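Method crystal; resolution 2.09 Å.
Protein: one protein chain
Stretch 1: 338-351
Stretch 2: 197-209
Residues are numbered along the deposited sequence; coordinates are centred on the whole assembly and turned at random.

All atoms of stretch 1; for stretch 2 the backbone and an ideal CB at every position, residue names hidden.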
# COMPACT_ATOMS: atom_id res chain seq x y z
N ILE A 338 -6.72 3.64 -13.27
CA ILE A 338 -5.98 3.47 -14.49
C ILE A 338 -4.52 3.78 -14.19
O ILE A 338 -4.21 4.87 -13.71
CB ILE A 338 -6.44 4.50 -15.58
CG1 ILE A 338 -7.95 4.39 -15.85
CG2 ILE A 338 -5.61 4.33 -16.88
CD1 ILE A 338 -8.49 5.57 -16.60
N VAL A 339 -3.65 2.83 -14.48
CA VAL A 339 -2.21 3.01 -14.33
C VAL A 339 -1.52 2.78 -15.67
O VAL A 339 -1.89 1.90 -16.46
CB VAL A 339 -1.58 2.07 -13.22
CG1 VAL A 339 -2.26 2.28 -11.86
CG2 VAL A 339 -1.68 0.60 -13.61
N GLY A 340 -0.51 3.59 -15.95
CA GLY A 340 0.34 3.32 -17.08
C GLY A 340 1.55 2.54 -16.60
O GLY A 340 1.94 2.64 -15.43
N SER A 341 2.15 1.78 -17.50
CA SER A 341 3.33 1.00 -17.18
C SER A 341 4.33 1.05 -18.32
O SER A 341 3.92 1.13 -19.49
CB SER A 341 2.93 -0.45 -16.93
OG SER A 341 4.05 -1.23 -16.56
N GLN A 342 5.62 1.00 -18.00
CA GLN A 342 6.66 0.82 -19.02
C GLN A 342 7.90 0.18 -18.38
O GLN A 342 8.15 0.36 -17.17
CB GLN A 342 7.04 2.15 -19.69
CG GLN A 342 8.09 2.98 -18.92
CD GLN A 342 8.52 4.25 -19.65
OE1 GLN A 342 8.03 4.55 -20.73
NE2 GLN A 342 9.44 5.01 -19.05
N GLY A 343 8.65 -0.58 -19.17
CA GLY A 343 9.94 -1.11 -18.71
C GLY A 343 9.86 -2.40 -17.92
O GLY A 343 8.78 -3.03 -17.82
N HIS A 344 10.99 -2.80 -17.35
CA HIS A 344 11.11 -4.12 -16.75
C HIS A 344 12.17 -4.12 -15.64
O HIS A 344 12.44 -5.15 -15.04
CB HIS A 344 11.50 -5.10 -17.85
CG HIS A 344 12.70 -4.65 -18.62
ND1 HIS A 344 12.62 -4.20 -19.92
CD2 HIS A 344 14.00 -4.54 -18.27
CE1 HIS A 344 13.83 -3.84 -20.34
NE2 HIS A 344 14.69 -4.05 -19.35
N SER A 345 12.78 -2.96 -15.40
CA SER A 345 13.88 -2.84 -14.42
C SER A 345 13.36 -2.58 -13.01
O SER A 345 12.18 -2.26 -12.84
CB SER A 345 14.85 -1.71 -14.85
OG SER A 345 15.42 -2.01 -16.12
N GLY A 346 14.23 -2.75 -12.02
CA GLY A 346 13.93 -2.43 -10.63
C GLY A 346 13.00 -3.41 -9.95
O GLY A 346 12.53 -4.37 -10.58
N HIS A 347 12.76 -3.17 -8.65
CA HIS A 347 11.71 -3.87 -7.86
C HIS A 347 11.94 -5.37 -7.68
O HIS A 347 11.12 -6.04 -7.08
CB HIS A 347 10.31 -3.61 -8.47
CG HIS A 347 10.05 -2.15 -8.73
ND1 HIS A 347 9.76 -1.26 -7.72
CD2 HIS A 347 10.11 -1.43 -9.88
CE1 HIS A 347 9.62 -0.05 -8.24
NE2 HIS A 347 9.83 -0.13 -9.54
N GLY A 348 13.04 -5.88 -8.21
CA GLY A 348 13.35 -7.30 -8.15
C GLY A 348 12.45 -8.09 -9.07
O GLY A 348 12.13 -9.24 -8.81
N THR A 349 12.02 -7.45 -10.16
CA THR A 349 11.16 -8.12 -11.12
C THR A 349 11.90 -9.23 -11.86
O THR A 349 11.42 -10.37 -11.88
CB THR A 349 10.53 -7.11 -12.09
OG1 THR A 349 9.58 -6.32 -11.36
CG2 THR A 349 9.86 -7.81 -13.27
N PHE A 350 13.06 -8.91 -12.44
CA PHE A 350 13.88 -9.91 -13.14
C PHE A 350 14.10 -11.17 -12.31
O PHE A 350 13.80 -12.25 -12.79
CB PHE A 350 15.23 -9.35 -13.63
CG PHE A 350 15.29 -9.06 -15.12
CD1 PHE A 350 14.34 -8.22 -15.73
CD2 PHE A 350 16.29 -9.61 -15.91
CE1 PHE A 350 14.40 -7.92 -17.09
CE2 PHE A 350 16.36 -9.33 -17.29
CZ PHE A 350 15.41 -8.49 -17.88
N PRO A 351 14.61 -11.05 -11.06
CA PRO A 351 14.93 -12.31 -10.39
C PRO A 351 13.70 -13.09 -9.98
O PRO A 351 13.74 -14.31 -9.93
CB PRO A 351 15.77 -11.88 -9.18
CG PRO A 351 15.48 -10.43 -8.97
CD PRO A 351 15.17 -9.88 -10.34
N UNK A 197 8.88 -11.03 -20.39
CA UNK A 197 8.03 -11.55 -19.32
C UNK A 197 8.01 -10.54 -18.17
O UNK A 197 6.98 -10.36 -17.51
CB UNK A 197 8.52 -12.92 -18.84
N UNK A 198 9.15 -9.86 -17.98
CA UNK A 198 9.31 -8.85 -16.93
C UNK A 198 8.58 -7.56 -17.24
O UNK A 198 8.17 -6.84 -16.33
CB UNK A 198 10.79 -8.55 -16.71
N UNK A 199 8.43 -7.25 -18.53
CA UNK A 199 7.57 -6.14 -18.95
C UNK A 199 6.13 -6.40 -18.47
O UNK A 199 5.52 -5.52 -17.86
CB UNK A 199 7.61 -5.97 -20.47
N UNK A 200 5.60 -7.58 -18.77
CA UNK A 200 4.28 -8.01 -18.32
C UNK A 200 4.21 -8.01 -16.79
O UNK A 200 3.25 -7.53 -16.19
CB UNK A 200 3.95 -9.40 -18.87
N UNK A 201 5.25 -8.56 -16.16
CA UNK A 201 5.28 -8.65 -14.70
C UNK A 201 5.22 -7.26 -14.07
O UNK A 201 4.43 -7.05 -13.16
CB UNK A 201 6.54 -9.39 -14.24
N UNK A 202 6.04 -6.33 -14.56
CA UNK A 202 6.04 -4.95 -14.07
C UNK A 202 4.65 -4.32 -14.26
O UNK A 202 4.15 -3.61 -13.40
CB UNK A 202 7.11 -4.12 -14.79
N UNK A 203 4.02 -4.63 -15.39
CA UNK A 203 2.74 -4.06 -15.69
C UNK A 203 1.64 -4.57 -14.77
O UNK A 203 0.84 -3.78 -14.29
CB UNK A 203 2.38 -4.35 -17.15
N UNK A 204 1.61 -5.88 -14.50
CA UNK A 204 0.48 -6.43 -13.71
C UNK A 204 0.68 -6.56 -12.19
O UNK A 204 -0.30 -6.48 -11.42
CB UNK A 204 0.14 -7.82 -14.25
N UNK A 205 1.93 -6.77 -11.76
CA UNK A 205 2.25 -6.99 -10.35
C UNK A 205 2.69 -5.67 -9.71
O UNK A 205 2.11 -5.25 -8.71
CB UNK A 205 3.34 -8.05 -10.20
N UNK A 206 3.70 -5.03 -10.31
CA UNK A 206 4.27 -3.80 -9.76
C UNK A 206 3.39 -2.56 -9.97
O UNK A 206 3.03 -1.89 -9.01
CB UNK A 206 5.64 -3.55 -10.39
N UNK A 207 3.09 -2.21 -11.23
CA UNK A 207 2.24 -1.06 -11.54
C UNK A 207 0.76 -1.33 -11.29
O UNK A 207 0.07 -0.51 -10.69
CB UNK A 207 2.44 -0.65 -13.00
N UNK A 208 0.27 -2.47 -11.77
CA UNK A 208 -1.13 -2.86 -11.63
C UNK A 208 -1.53 -3.14 -10.20
O UNK A 208 -2.71 -3.09 -9.87
CB UNK A 208 -1.41 -4.10 -12.48
N UNK A 209 -0.54 -3.43 -9.36
CA UNK A 209 -0.79 -3.72 -7.95
C UNK A 209 -1.00 -5.21 -7.68
O UNK A 209 -1.19 -5.60 -6.52
CB UNK A 209 -2.01 -2.94 -7.47

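Positions 197 to 207 are helical. At 197 the bond points sideways with nothing of stretch 1 within 5.5 Å, so many residues would suit; it is Thr197.

Position 198 points toward stretch 1, its ideal CB 3.6 Å from Thr349 CG2 and 3.7 Å from both Phe350 CE1 and His344 CB. Such crowding favours a small residue, alanine, serine or perhaps cysteine. It is Ser198, whose OG lies 3.3 Å from Phe350 CD1.

At 199 the bond runs sideways, and the ideal CB is 4.1 Å from Gly343 O. A medium aliphatic chain would fit. Val199 places CG2 4.0 Å from His344 ND1, at the ring edge, while its CA approaches Gly343 O at 3.5 Å in a nearly straight CA-H...O contact.

Position 200 points away and leaves the choice open; it is Ala200. At 201 the ideal CB, directed toward stretch 1, is 3.8 Å from Thr349 CG2, which invites an apolar or aromatic surface. Tyr201 supplies one, its CD1 3.6 Å from Thr349 CG2.

At 202 the bond points toward stretch 1, the ideal CB 3.6 Å from Gly343 O and 4.6 Å from Ser341 OG, with Gln342 O also nearby, so a polar chain able to donate is attractive, asparagine, serine or glutamine among them. In Asn202, ND2 donates to water 1 (3.1 Å), which also accepts from Ser341 OG (2.6 Å) and donates to Gly343 O (3.0 Å). ND2 is 3.1 Å from Gln342 O, but the poor angle rules out a hydrogen bond.

At 203 the ideal CB is already 3.6 Å from Ser341 OG, so a small residue is the simplest answer: Ala203. At 204 the bond points away and at 205 sideways, neither ideal CB with anything of stretch 1 within 5.5 Å, so many choices remain; they are Val204 and Ile205.

Position 206 points toward stretch 1, with His347 CG and Thr349 OG1 each 4.9 Å from the ideal CB; a branched aliphatic would fill that gap. Val206 sets CG1 over one His347 face, 3.9 Å from the centroid, and CG2 3.6 Å from Thr349 OG1. With 198, 201 and 202 it surrounds the Thr349 side chain.

At 207 the acceptor Gly340 O is 4.1 Å from the ideal CB, suiting a long donor such as lysine, arginine or glutamine. Arg207 folds back (chi1 to chi3 all m): NE donates to Gly340 O at 2.7 Å, NH2 weakly at 3.0 Å, and Val339 CB covers one guanidinium face.

At 208 a CB would clash with Val204 O (2.8 Å), and at 209 positive phi (91°) would jam one against the preceding carbonyl. Both call for glycine: Gly208 and Gly209.

Stretch 2 (197-209) TSVAYNAVIVRGG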
# COMPACT_ATOMS: atom_id res chain seq x y z
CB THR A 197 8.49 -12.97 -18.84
OG1 THR A 197 8.47 -13.89 -19.95
CG2 THR A 197 7.57 -13.52 -17.71
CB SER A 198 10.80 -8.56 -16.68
OG SER A 198 11.45 -9.72 -16.16
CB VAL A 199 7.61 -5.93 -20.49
CG1 VAL A 199 6.48 -4.99 -20.94
CG2 VAL A 199 8.99 -5.39 -20.95
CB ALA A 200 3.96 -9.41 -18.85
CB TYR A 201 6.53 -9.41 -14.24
CG TYR A 201 6.54 -9.84 -12.79
CD1 TYR A 201 6.75 -8.90 -11.77
CD2 TYR A 201 6.38 -11.19 -12.43
CE1 TYR A 201 6.78 -9.30 -10.41
CE2 TYR A 201 6.42 -11.59 -11.10
CZ TYR A 201 6.62 -10.64 -10.09
OH TYR A 201 6.65 -11.02 -8.77
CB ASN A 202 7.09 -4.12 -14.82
CG ASN A 202 7.20 -2.68 -14.31
OD1 ASN A 202 7.61 -2.44 -13.18
ND2 ASN A 202 6.88 -1.71 -15.18
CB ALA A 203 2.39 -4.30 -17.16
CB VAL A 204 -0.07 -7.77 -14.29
CG1 VAL A 204 -0.55 -7.57 -15.72
CG2 VAL A 204 0.95 -8.89 -14.22
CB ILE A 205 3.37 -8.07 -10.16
CG1 ILE A 205 2.95 -9.42 -10.75
CG2 ILE A 205 3.77 -8.22 -8.66
CD1 ILE A 205 1.59 -9.92 -10.33
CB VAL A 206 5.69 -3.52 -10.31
CG1 VAL A 206 6.31 -2.29 -9.61
CG2 VAL A 206 6.60 -4.77 -10.13
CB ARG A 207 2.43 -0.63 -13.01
CG ARG A 207 3.80 -0.01 -13.28
CD ARG A 207 3.99 1.25 -12.45
NE ARG A 207 3.20 2.35 -13.01
CZ ARG A 207 2.52 3.24 -12.30
NH1 ARG A 207 2.50 3.18 -10.98
NH2 ARG A 207 1.86 4.21 -12.92
O HOH W 1 5.78 -2.67 -17.95
O HOH W 2 9.94 -3.97 -12.36
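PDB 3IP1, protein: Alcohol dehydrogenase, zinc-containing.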